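Local coordinates for 457aa long hypothetical protein (Pyrococcus horikoshii, PDB 2CSU) that is of unknown function but combines a Rossmann-type CoA-binding domain with two flavodoxin-like domains of the CoA-ligase type, at residues Lys361-Asp366 with Asp370-Ile375; Val296-Asn301 with Leu308-Leu313; Asn30-Lys35 with Gln50-Tyr55; Ala12-Ser17 with Lys56-Ile61. All coordinates share one frame; numbering follows the deposited sequence.

Contact 1 (Lys361-Asp366 with Asp370-Ile375)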
loop_
_atom_site.group_PDB
_atom_site.type_symbol
_atom_site.label_atom_id
_atom_site.label_comp_id
_atom_site.label_asym_id
_atom_site.label_seq_id
_atom_site.Cartn_x
_atom_site.Cartn_y
_atom_site.Cartn_z
ATOM N N LYS A 361 5.323 28.285 -0.456
ATOM C CA LYS A 361 4.758 29.631 -0.422
ATOM C C LYS A 361 4.836 30.227 -1.825
ATOM O O LYS A 361 3.837 30.703 -2.376
ATOM C CB LYS A 361 5.553 30.493 0.571
ATOM C CG LYS A 361 5.086 31.941 0.705
ATOM C CD LYS A 361 5.699 32.609 1.951
ATOM C CE LYS A 361 5.898 34.113 1.753
ATOM N NZ LYS A 361 6.513 34.784 2.943
ATOM N N LEU A 362 6.030 30.179 -2.401
ATOM C CA LEU A 362 6.264 30.695 -3.740
ATOM C C LEU A 362 5.386 30.024 -4.788
ATOM O O LEU A 362 4.840 30.698 -5.662
ATOM C CB LEU A 362 7.738 30.516 -4.124
ATOM C CG LEU A 362 8.728 31.554 -3.595
ATOM C CD1 LEU A 362 10.152 31.038 -3.709
ATOM C CD2 LEU A 362 8.544 32.842 -4.388
ATOM N N LEU A 363 5.266 28.697 -4.723
ATOM C CA LEU A 363 4.438 27.982 -5.692
ATOM C C LEU A 363 2.955 28.293 -5.503
ATOM O O LEU A 363 2.234 28.488 -6.482
ATOM C CB LEU A 363 4.669 26.470 -5.601
ATOM C CG LEU A 363 6.003 25.965 -6.144
ATOM C CD1 LEU A 363 6.171 24.486 -5.812
ATOM C CD2 LEU A 363 6.056 26.202 -7.641
ATOM N N LEU A 364 2.504 28.342 -4.252
ATOM C CA LEU A 364 1.101 28.644 -3.963
ATOM C C LEU A 364 0.734 30.092 -4.309
ATOM O O LEU A 364 -0.441 30.428 -4.441
ATOM C CB LEU A 364 0.790 28.383 -2.483
ATOM C CG LEU A 364 0.739 26.933 -1.981
ATOM C CD1 LEU A 364 0.665 26.923 -0.473
ATOM C CD2 LEU A 364 -0.460 26.207 -2.571
ATOM N N GLN A 365 1.740 30.951 -4.449
ATOM C CA GLN A 365 1.491 32.353 -4.774
ATOM C C GLN A 365 1.524 32.603 -6.276
ATOM O O GLN A 365 0.989 33.605 -6.767
ATOM C CB GLN A 365 2.513 33.253 -4.068
ATOM C CG GLN A 365 2.111 33.638 -2.652
ATOM C CD GLN A 365 3.225 34.344 -1.884
ATOM O OE1 GLN A 365 3.096 34.596 -0.686
ATOM N NE2 GLN A 365 4.325 34.660 -2.572
ATOM N N ASP A 366 2.154 31.693 -7.010
ATOM C CA ASP A 366 2.223 31.839 -8.455
ATOM C C ASP A 366 0.800 31.733 -8.980
ATOM O O ASP A 366 0.084 30.775 -8.690
ATOM C CB ASP A 366 3.104 30.752 -9.069
ATOM C CG ASP A 366 3.513 31.068 -10.495
ATOM O OD1 ASP A 366 2.673 30.925 -11.404
ATOM O OD2 ASP A 366 4.680 31.468 -10.708
ATOM N N ASP A 370 -2.672 25.874 -9.692
ATOM C CA ASP A 370 -4.021 25.621 -9.196
ATOM C C ASP A 370 -3.982 24.614 -8.052
ATOM O O ASP A 370 -4.879 24.576 -7.209
ATOM C CB ASP A 370 -4.892 25.077 -10.324
ATOM C CG ASP A 370 -5.075 26.080 -11.441
ATOM O OD1 ASP A 370 -5.207 25.658 -12.611
ATOM O OD2 ASP A 370 -5.087 27.293 -11.130
HETATM N N MSE A 371 -2.932 23.803 -8.039
HETATM C CA MSE A 371 -2.774 22.781 -7.023
HETATM C C MSE A 371 -1.291 22.551 -6.736
HETATM O O MSE A 371 -0.462 22.658 -7.628
HETATM C CB MSE A 371 -3.437 21.487 -7.509
HETATM C CG MSE A 371 -3.666 20.439 -6.432
HETATM SE SE MSE A 371 -4.834 19.177 -6.984
HETATM C CE MSE A 371 -3.797 18.095 -7.555
ATOM N N LEU A 372 -0.964 22.239 -5.489
ATOM C CA LEU A 372 0.417 21.995 -5.102
ATOM C C LEU A 372 0.578 20.585 -4.535
ATOM O O LEU A 372 -0.106 20.201 -3.588
ATOM C CB LEU A 372 0.855 23.037 -4.060
ATOM C CG LEU A 372 2.298 23.060 -3.540
ATOM C CD1 LEU A 372 3.232 23.367 -4.700
ATOM C CD2 LEU A 372 2.479 24.099 -2.474
ATOM N N ILE A 373 1.471 19.812 -5.135
ATOM C CA ILE A 373 1.844 18.484 -4.648
ATOM C C ILE A 373 3.236 18.478 -4.009
ATOM O O ILE A 373 4.253 18.689 -4.656
ATOM C CB ILE A 373 1.804 17.510 -5.828
ATOM C CG1 ILE A 373 0.352 17.234 -6.230
ATOM C CG2 ILE A 373 2.447 16.168 -5.426
ATOM C CD1 ILE A 373 0.244 16.194 -7.346
ATOM N N ALA A 374 3.250 18.262 -2.680
ATOM C CA ALA A 374 4.539 18.215 -1.985
ATOM C C ALA A 374 5.068 16.780 -1.811
ATOM O O ALA A 374 4.467 15.936 -1.161
ATOM C CB ALA A 374 4.363 18.875 -0.614
ATOM N N ILE A 375 6.229 16.514 -2.449
ATOM C CA ILE A 375 6.843 15.185 -2.355
ATOM C C ILE A 375 8.139 15.215 -1.527
ATOM O O ILE A 375 9.044 16.013 -1.757
ATOM C CB ILE A 375 7.154 14.707 -3.779
ATOM C CG1 ILE A 375 5.863 14.601 -4.598
ATOM C CG2 ILE A 375 7.808 13.311 -3.738
ATOM C CD1 ILE A 375 6.132 14.242 -6.061
#
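L372 meets L363 and L364 through its two methyl branches, one for each leucine. CD1 of L372 lies 3.3 Å from CD1 of L363, and the same L372 CD1 is 3.5 Å from L363 CB, so this methyl follows the inner part of the L363 chain as well as its tip. The other branch, L372 CD2, presses on the branch point of L364, 3.4 Å from its CG and 3.6 Å from its CD2. Both leucines of the helix cross L372 at about a right angle. The two closest carbon pairs are tighter than normal van der Waals separation. The fork of L372 is set by its torsions: CG stands anti to the backbone N (chi1 -176°) and the chain turns at chi2 (63°).

Helix 353-365 and strand 371-377 belong to the α/β architecture of the Ligase-CoA domain. Here the helix is the connection of a beta-alpha-beta crossover from strand 344-346 to strand 371-377, the two strands lying on either side of strand 295-300, whose selenomethionine M299 touches both L363 and L372.

Polar bonds are absent between the two segments and occur around them. D366 N donates to L363 O (3.2 Å) as the helix ends, D366 OD2 accepts from E324 N, and L372 pairs through its backbone with P405 and L407.

Contact 2 (Val296-Asn301 with Leu308-Leu313); sequences VAIMTN and LTADEL
The apolar contact centres on I298, whose terminal methyl reaches from strand 295-300 to helix 303-314. I298 and L313 extend toward each other tip to tip, with I298 CD1 3.7 Å from L313 CD1. The same methyl also lies over the helix surface at A310: I298 CD1 is 4.1 Å from both CA and CB of that residue, so the methyl rests against the two equally. Two torsions bring the methyl there. CG1 of I298 lies beside the backbone N (chi1 -61°), and the chain then runs extended to CD1 (chi2 169°). L313 adds a second partner on the sheet, I373, and also touches A441 of helix 434-450.

Polar interactions run along the helix or away from the contact. L313 N donates to T309 O at 3.0 Å, E312 forms a salt bridge with K315, and D311 OD2 accepts a weak hydrogen bond from G238 N of the second subunit.

Strand 295-300, helix 303-314 and strand 319-320 form a beta-alpha-beta unit, and this contact is part of its interior. With no hydrogen bond across it, the helix is held against the strand here by non-directional packing, so fit of shape, rather than bond direction, probably governs their spacing here.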
loop_
_atom_site.group_PDB
_atom_site.type_symbol
_atom_site.label_atom_id
_atom_site.label_comp_id
_atom_site.label_asym_id
_atom_site.label_seq_id
_atom_site.Cartn_x
_atom_site.Cartn_y
_atom_site.Cartn_z
ATOM N N VAL A 296 -1.037 21.845 -12.103
ATOM C CA VAL A 296 -0.432 21.501 -10.835
ATOM C C VAL A 296 1.039 21.847 -10.740
ATOM O O VAL A 296 1.760 21.845 -11.739
ATOM C CB VAL A 296 -0.606 19.986 -10.569
ATOM C CG1 VAL A 296 -0.171 19.631 -9.159
ATOM C CG2 VAL A 296 -2.046 19.594 -10.805
ATOM N N ALA A 297 1.471 22.156 -9.524
ATOM C CA ALA A 297 2.871 22.449 -9.269
ATOM C C ALA A 297 3.404 21.311 -8.413
ATOM O O ALA A 297 2.811 20.952 -7.386
ATOM C CB ALA A 297 3.020 23.762 -8.528
ATOM N N ILE A 298 4.521 20.738 -8.841
ATOM C CA ILE A 298 5.151 19.661 -8.098
ATOM C C ILE A 298 6.446 20.143 -7.448
ATOM O O ILE A 298 7.331 20.655 -8.136
ATOM C CB ILE A 298 5.534 18.474 -9.004
ATOM C CG1 ILE A 298 4.291 17.876 -9.677
ATOM C CG2 ILE A 298 6.254 17.418 -8.176
ATOM C CD1 ILE A 298 4.634 16.890 -10.781
HETATM N N MSE A 299 6.551 19.996 -6.128
HETATM C CA MSE A 299 7.792 20.352 -5.432
HETATM C C MSE A 299 8.300 19.054 -4.780
HETATM O O MSE A 299 7.518 18.284 -4.219
HETATM C CB MSE A 299 7.561 21.467 -4.396
HETATM C CG MSE A 299 6.318 21.337 -3.513
HETATM SE SE MSE A 299 6.091 22.777 -2.409
HETATM C CE MSE A 299 7.113 22.293 -1.177
ATOM N N THR A 300 9.602 18.801 -4.855
ATOM C CA THR A 300 10.140 17.561 -4.304
ATOM C C THR A 300 11.609 17.678 -3.896
ATOM O O THR A 300 12.311 18.604 -4.328
ATOM C CB THR A 300 10.032 16.418 -5.351
ATOM O OG1 THR A 300 10.492 15.195 -4.785
ATOM C CG2 THR A 300 10.906 16.730 -6.582
ATOM N N ASN A 301 12.064 16.733 -3.070
ATOM C CA ASN A 301 13.458 16.695 -2.634
ATOM C C ASN A 301 14.142 15.494 -3.277
ATOM O O ASN A 301 15.292 15.189 -2.999
ATOM C CB ASN A 301 13.544 16.619 -1.095
ATOM C CG ASN A 301 13.125 15.267 -0.529
ATOM O OD1 ASN A 301 12.321 14.537 -1.119
ATOM N ND2 ASN A 301 13.657 14.941 0.647
ATOM N N LEU A 308 7.913 9.932 -11.460
ATOM C CA LEU A 308 6.845 8.949 -11.351
ATOM C C LEU A 308 5.538 9.687 -11.088
ATOM O O LEU A 308 4.527 9.414 -11.734
ATOM C CB LEU A 308 7.122 7.967 -10.217
ATOM C CG LEU A 308 8.205 6.921 -10.473
ATOM C CD1 LEU A 308 8.404 6.074 -9.223
ATOM C CD2 LEU A 308 7.805 6.045 -11.658
ATOM N N THR A 309 5.547 10.634 -10.151
ATOM C CA THR A 309 4.314 11.361 -9.877
ATOM C C THR A 309 3.850 12.146 -11.099
ATOM O O THR A 309 2.648 12.248 -11.362
ATOM C CB THR A 309 4.451 12.355 -8.716
ATOM O OG1 THR A 309 4.847 11.668 -7.518
ATOM C CG2 THR A 309 3.123 13.037 -8.488
ATOM N N ALA A 310 4.785 12.721 -11.841
ATOM C CA ALA A 310 4.392 13.473 -13.037
ATOM C C ALA A 310 3.716 12.511 -14.022
ATOM O O ALA A 310 2.655 12.805 -14.534
ATOM C CB ALA A 310 5.607 14.138 -13.679
ATOM N N ASP A 311 4.323 11.358 -14.271
ATOM C CA ASP A 311 3.732 10.369 -15.170
ATOM C C ASP A 311 2.290 10.076 -14.767
ATOM O O ASP A 311 1.375 10.203 -15.576
ATOM C CB ASP A 311 4.522 9.050 -15.138
ATOM C CG ASP A 311 5.709 9.035 -16.105
ATOM O OD1 ASP A 311 5.800 9.933 -16.980
ATOM O OD2 ASP A 311 6.551 8.109 -15.997
ATOM N N GLU A 312 2.103 9.685 -13.507
ATOM C CA GLU A 312 0.794 9.341 -12.968
ATOM C C GLU A 312 -0.256 10.415 -13.151
ATOM O O GLU A 312 -1.425 10.110 -13.397
ATOM C CB GLU A 312 0.907 8.997 -11.482
ATOM C CG GLU A 312 1.619 7.683 -11.195
ATOM C CD GLU A 312 0.912 6.481 -11.819
ATOM O OE1 GLU A 312 -0.317 6.543 -12.040
ATOM O OE2 GLU A 312 1.593 5.469 -12.071
ATOM N N LEU A 313 0.151 11.669 -13.012
ATOM C CA LEU A 313 -0.770 12.784 -13.176
ATOM C C LEU A 313 -1.118 12.919 -14.648
ATOM O O LEU A 313 -2.269 13.196 -15.017
ATOM C CB LEU A 313 -0.119 14.090 -12.725
ATOM C CG LEU A 313 0.282 14.279 -11.261
ATOM C CD1 LEU A 313 1.236 15.460 -11.143
ATOM C CD2 LEU A 313 -0.963 14.526 -10.427
#

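Contact 3 (Asn30-Lys35 with Gln50-Tyr55)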
loop_
_atom_site.group_PDB
_atom_site.type_symbol
_atom_site.label_atom_id
_atom_site.label_comp_id
_atom_site.label_asym_id
_atom_site.label_seq_id
_atom_site.Cartn_x
_atom_site.Cartn_y
_atom_site.Cartn_z
ATOM N N ASN A 30 -18.567 -3.333 21.636
ATOM C CA ASN A 30 -18.220 -2.125 20.900
ATOM C C ASN A 30 -19.107 -0.948 21.308
ATOM O O ASN A 30 -18.685 0.200 21.322
ATOM C CB ASN A 30 -18.384 -2.412 19.408
ATOM C CG ASN A 30 -17.266 -3.311 18.948
ATOM O OD1 ASN A 30 -16.106 -3.142 19.311
ATOM N ND2 ASN A 30 -17.638 -4.290 18.107
ATOM N N LEU A 31 -20.381 -1.183 21.605
ATOM C CA LEU A 31 -21.267 -0.078 21.944
ATOM C C LEU A 31 -21.071 0.454 23.360
ATOM O O LEU A 31 -21.722 1.428 23.753
ATOM C CB LEU A 31 -22.734 -0.487 21.732
ATOM C CG LEU A 31 -23.079 -0.663 20.245
ATOM C CD1 LEU A 31 -24.525 -1.102 20.072
ATOM C CD2 LEU A 31 -22.827 0.656 19.522
ATOM N N LYS A 32 -20.187 -0.179 24.125
ATOM C CA LYS A 32 -19.947 0.325 25.469
ATOM C C LYS A 32 -19.210 1.665 25.424
ATOM O O LYS A 32 -19.134 2.408 26.395
ATOM C CB LYS A 32 -19.100 -0.706 26.215
ATOM C CG LYS A 32 -19.889 -1.974 26.548
ATOM C CD LYS A 32 -20.130 -2.126 28.051
ATOM C CE LYS A 32 -19.018 -2.918 28.746
ATOM N NZ LYS A 32 -19.498 -3.406 30.037
ATOM N N GLU A 33 -18.623 1.940 24.247
ATOM C CA GLU A 33 -17.894 3.190 24.063
ATOM C C GLU A 33 -18.818 4.334 23.632
ATOM O O GLU A 33 -18.408 5.475 23.456
ATOM C CB GLU A 33 -16.817 2.962 23.000
ATOM C CG GLU A 33 -15.714 2.015 23.475
ATOM C CD GLU A 33 -14.747 1.763 22.341
ATOM O OE1 GLU A 33 -14.327 2.719 21.705
ATOM O OE2 GLU A 33 -14.432 0.601 22.091
ATOM N N TYR A 34 -20.100 3.986 23.421
ATOM C CA TYR A 34 -21.056 4.995 22.979
ATOM C C TYR A 34 -21.809 5.617 24.162
ATOM O O TYR A 34 -22.639 4.993 24.812
ATOM C CB TYR A 34 -22.034 4.323 22.014
ATOM C CG TYR A 34 -22.941 5.337 21.420
ATOM C CD1 TYR A 34 -22.455 6.239 20.478
ATOM C CD2 TYR A 34 -24.270 5.418 21.835
ATOM C CE1 TYR A 34 -23.289 7.214 19.955
ATOM C CE2 TYR A 34 -25.101 6.399 21.320
ATOM C CZ TYR A 34 -24.614 7.299 20.388
ATOM O OH TYR A 34 -25.443 8.265 19.855
ATOM N N LYS A 35 -21.466 6.893 24.456
ATOM C CA LYS A 35 -22.036 7.549 25.627
ATOM C C LYS A 35 -22.920 8.756 25.271
ATOM O O LYS A 35 -23.500 9.412 26.125
ATOM C CB LYS A 35 -20.884 8.003 26.520
ATOM C CG LYS A 35 -19.783 6.948 26.613
ATOM C CD LYS A 35 -19.862 6.148 27.912
ATOM C CE LYS A 35 -18.543 5.435 28.239
ATOM N NZ LYS A 35 -18.759 3.992 28.259
ATOM N N GLN A 50 -22.150 -8.461 30.173
ATOM C CA GLN A 50 -20.920 -7.703 30.267
ATOM C C GLN A 50 -21.006 -6.642 31.364
ATOM O O GLN A 50 -20.507 -5.526 31.219
ATOM C CB GLN A 50 -20.599 -7.085 28.893
ATOM C CG GLN A 50 -20.081 -8.139 27.910
ATOM C CD GLN A 50 -19.930 -7.628 26.486
ATOM O OE1 GLN A 50 -19.208 -6.661 26.235
ATOM N NE2 GLN A 50 -20.603 -8.287 25.544
ATOM N N GLY A 51 -21.661 -7.009 32.461
ATOM C CA GLY A 51 -21.789 -6.116 33.601
ATOM C C GLY A 51 -22.932 -5.127 33.563
ATOM O O GLY A 51 -23.112 -4.363 34.513
ATOM N N VAL A 52 -23.701 -5.134 32.476
ATOM C CA VAL A 52 -24.823 -4.219 32.341
ATOM C C VAL A 52 -26.175 -4.924 32.451
ATOM O O VAL A 52 -26.391 -6.009 31.894
ATOM C CB VAL A 52 -24.764 -3.445 30.994
ATOM C CG1 VAL A 52 -25.946 -2.492 30.883
ATOM C CG2 VAL A 52 -23.457 -2.653 30.901
ATOM N N LYS A 53 -27.075 -4.290 33.194
ATOM C CA LYS A 53 -28.446 -4.787 33.397
ATOM C C LYS A 53 -29.059 -5.065 32.047
ATOM O O LYS A 53 -29.132 -4.204 31.180
ATOM C CB LYS A 53 -29.348 -3.761 34.159
ATOM C CG LYS A 53 -30.671 -4.358 34.739
ATOM C CD LYS A 53 -31.940 -3.449 34.654
ATOM C CE LYS A 53 -33.210 -4.064 35.330
ATOM N NZ LYS A 53 -33.702 -3.187 36.417
ATOM N N ALA A 54 -29.546 -6.282 31.862
ATOM C CA ALA A 54 -30.156 -6.659 30.598
ATOM C C ALA A 54 -31.657 -6.887 30.724
ATOM O O ALA A 54 -32.177 -7.123 31.816
ATOM C CB ALA A 54 -29.479 -7.905 30.063
ATOM N N TYR A 55 -32.347 -6.817 29.593
ATOM C CA TYR A 55 -33.789 -7.019 29.553
ATOM C C TYR A 55 -34.140 -8.215 28.681
ATOM O O TYR A 55 -33.489 -8.473 27.660
ATOM C CB TYR A 55 -34.478 -5.752 29.037
ATOM C CG TYR A 55 -34.284 -4.560 29.955
ATOM C CD1 TYR A 55 -35.111 -4.364 31.069
ATOM C CD2 TYR A 55 -33.244 -3.653 29.738
ATOM C CE1 TYR A 55 -34.904 -3.289 31.944
ATOM C CE2 TYR A 55 -33.027 -2.576 30.607
ATOM C CZ TYR A 55 -33.860 -2.400 31.704
ATOM O OH TYR A 55 -33.653 -1.328 32.546
#
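K32 reaches across to Q50 and V52 with its amine end. Its CB points toward the 50-55 segment, CG continues beside the backbone N and CD follows, none of them within 4.2 Å of that segment. The chain bends twice, at chi2 (-112°) and chi3 (-91°), both off the staggered values, chi2 markedly so, and this kinked path carries CE to 3.9 Å from Q50 O, where contact begins. At the tip, K32 NZ donates a hydrogen bond to Q50 O at 2.6 Å, the C=O...N angle of 160° placing it almost in line with the carbonyl bond. NZ also lies 4.0 Å from Q50 CB and 4.1 Å from V52 CG2.

The acceptor belongs to the tight turn between strands 48-49 and 52-53, at the surface of the CoA-binding domain. The side-chain amide of Q50 is engaged elsewhere, its NE2 donating to S17 O and Y25 O.

K32 and Q50 also touch a crystal neighbour, which may influence the bent lysine. Chemically this is a single short bond from what is probably a protonated amine to a neutral carbonyl, consistent with a charge-dipole attraction, with no carboxylate of the two segments close to K32 NZ.

Contact 4 (Ala12-Ser17 with Lys56-Ile61)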
loop_
_atom_site.group_PDB
_atom_site.type_symbol
_atom_site.label_atom_id
_atom_site.label_comp_id
_atom_site.label_asym_id
_atom_site.label_seq_id
_atom_site.Cartn_x
_atom_site.Cartn_y
_atom_site.Cartn_z
ATOM N N ALA A 12 -30.935 -0.524 21.434
ATOM C CA ALA A 12 -31.272 -1.832 21.964
ATOM C C ALA A 12 -30.444 -2.842 21.187
ATOM O O ALA A 12 -30.499 -2.887 19.949
ATOM C CB ALA A 12 -32.776 -2.126 21.780
ATOM N N VAL A 13 -29.634 -3.622 21.891
ATOM C CA VAL A 13 -28.859 -4.637 21.197
ATOM C C VAL A 13 -29.530 -5.950 21.539
ATOM O O VAL A 13 -29.384 -6.472 22.640
ATOM C CB VAL A 13 -27.394 -4.657 21.630
ATOM C CG1 VAL A 13 -26.640 -5.695 20.805
ATOM C CG2 VAL A 13 -26.772 -3.276 21.417
ATOM N N ILE A 14 -30.302 -6.467 20.591
ATOM C CA ILE A 14 -31.038 -7.698 20.818
ATOM C C ILE A 14 -30.169 -8.879 20.439
ATOM O O ILE A 14 -29.899 -9.119 19.272
ATOM C CB ILE A 14 -32.365 -7.656 20.025
ATOM C CG1 ILE A 14 -33.062 -6.319 20.333
ATOM C CG2 ILE A 14 -33.256 -8.848 20.397
ATOM C CD1 ILE A 14 -34.412 -6.104 19.659
ATOM N N GLY A 15 -29.711 -9.603 21.448
ATOM C CA GLY A 15 -28.837 -10.726 21.201
ATOM C C GLY A 15 -27.501 -10.454 21.872
ATOM O O GLY A 15 -26.539 -11.194 21.692
ATOM N N ALA A 16 -27.433 -9.371 22.638
ATOM C CA ALA A 16 -26.199 -9.052 23.357
ATOM C C ALA A 16 -25.863 -10.330 24.120
ATOM O O ALA A 16 -26.755 -10.980 24.683
ATOM C CB ALA A 16 -26.426 -7.884 24.326
ATOM N N SER A 17 -24.588 -10.694 24.141
ATOM C CA SER A 17 -24.187 -11.928 24.802
ATOM C C SER A 17 -22.933 -11.817 25.671
ATOM O O SER A 17 -22.139 -10.884 25.530
ATOM C CB SER A 17 -23.993 -13.002 23.719
ATOM O OG SER A 17 -23.599 -14.248 24.249
ATOM N N LYS A 56 -35.171 -8.943 29.102
ATOM C CA LYS A 56 -35.643 -10.131 28.398
ATOM C C LYS A 56 -36.193 -9.773 27.017
ATOM O O LYS A 56 -36.114 -10.531 26.059
ATOM C CB LYS A 56 -36.742 -10.776 29.243
ATOM C CG LYS A 56 -36.190 -11.430 30.510
ATOM C CD LYS A 56 -37.276 -11.673 31.558
ATOM C CE LYS A 56 -36.694 -12.092 32.911
ATOM N NZ LYS A 56 -36.059 -10.942 33.550
ATOM N N SER A 57 -36.805 -8.578 26.948
ATOM C CA SER A 57 -37.343 -8.113 25.678
ATOM C C SER A 57 -37.177 -6.599 25.527
ATOM O O SER A 57 -37.094 -5.853 26.494
ATOM C CB SER A 57 -38.827 -8.481 25.623
ATOM O OG SER A 57 -39.461 -7.732 24.588
ATOM N N VAL A 58 -37.080 -6.157 24.261
ATOM C CA VAL A 58 -36.908 -4.733 24.009
ATOM C C VAL A 58 -38.114 -3.924 24.490
ATOM O O VAL A 58 -38.104 -2.702 24.535
ATOM C CB VAL A 58 -36.719 -4.534 22.506
ATOM C CG1 VAL A 58 -37.950 -5.037 21.756
ATOM C CG2 VAL A 58 -36.517 -3.063 22.200
ATOM N N LYS A 59 -39.195 -4.653 24.819
ATOM C CA LYS A 59 -40.405 -3.976 25.267
ATOM C C LYS A 59 -40.287 -3.504 26.720
ATOM O O LYS A 59 -40.975 -2.597 27.167
ATOM C CB LYS A 59 -41.575 -4.954 25.140
ATOM C CG LYS A 59 -42.072 -5.089 23.700
ATOM C CD LYS A 59 -42.706 -6.456 23.432
ATOM C CE LYS A 59 -44.094 -6.593 24.063
ATOM N NZ LYS A 59 -44.794 -7.731 23.470
ATOM N N ASP A 60 -39.398 -4.179 27.475
ATOM C CA ASP A 60 -39.314 -3.901 28.905
ATOM C C ASP A 60 -38.432 -2.693 29.226
ATOM O O ASP A 60 -38.378 -2.210 30.349
ATOM C CB ASP A 60 -38.762 -5.143 29.607
ATOM C CG ASP A 60 -39.604 -6.355 29.231
ATOM O OD1 ASP A 60 -40.828 -6.253 29.323
ATOM O OD2 ASP A 60 -39.035 -7.380 28.869
ATOM N N ILE A 61 -37.689 -2.230 28.208
ATOM C CA ILE A 61 -36.843 -1.054 28.418
ATOM C C ILE A 61 -37.669 0.215 28.715
ATOM O O ILE A 61 -38.445 0.689 27.899
ATOM C CB ILE A 61 -35.986 -0.838 27.166
ATOM C CG1 ILE A 61 -35.093 -2.051 26.911
ATOM C CG2 ILE A 61 -35.062 0.380 27.367
ATOM C CD1 ILE A 61 -34.195 -1.861 25.685
#
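A12 meets V58 and I61, and I14 meets V58, along one face of strand 10-14, whose alternation turns both side chains toward the 56-61 segment. The methyl of A12 has two partners: its CB lies 3.9 Å from V58 CG2 and 4.2 Å from I61 CD1, a small group reached by one branch of the valine and by the tip of the isoleucine. I14 and V58 cross obliquely, and here the end of the isoleucine meets the branch point of the valine, I14 CD1 being 4.0 Å from V58 CB. An extended chain (chi2 -179°) lets I14 span that distance. In V58, CG2 is turned toward A12 while CG1 sits between the backbone N and the carbonyl carbon (chi1 61°). These separations are ordinary van der Waals contacts, and no hydrogen bond crosses between the segments.

V58 is presented by a type I turn from S57 to D60, in which D60 N donates to S57 O at 3.0 Å. On the strand side, I14 and G15 occupy the middle of a type II turn that leads out of the first strand, G15 taking the positive phi.

Strand 10-14 is the second strand across the parallel sheet of the Rossmann-type domain, paired with strands 38-42 and 67-70. Helix 74-87 meets the same group: C84 touches I14, while Q83 and K87 touch V58, and Y40 of strand 38-42 reaches I61.

How the contacts relate
The four contacts fall into two pairs at opposite sides of the chain's centre. Contacts 4 and 3 lie in the CoA-binding domain, centres about 11 Å apart, with contact 3 nested in the loop that contact 4 closes; strand 10-14 and helix 23-31 link them, and L31 CD1 packs 3.4 Å from V13 CG2. Contacts 2 and 1 follow later, in series within the Ligase-CoA domain. Their centres are also about 11 Å apart, and their strands 295-300 and 371-377 are parallel neighbours in one sheet. Centres of different pairs stand about 49 to 56 Å apart, the two pairs lying in different domains.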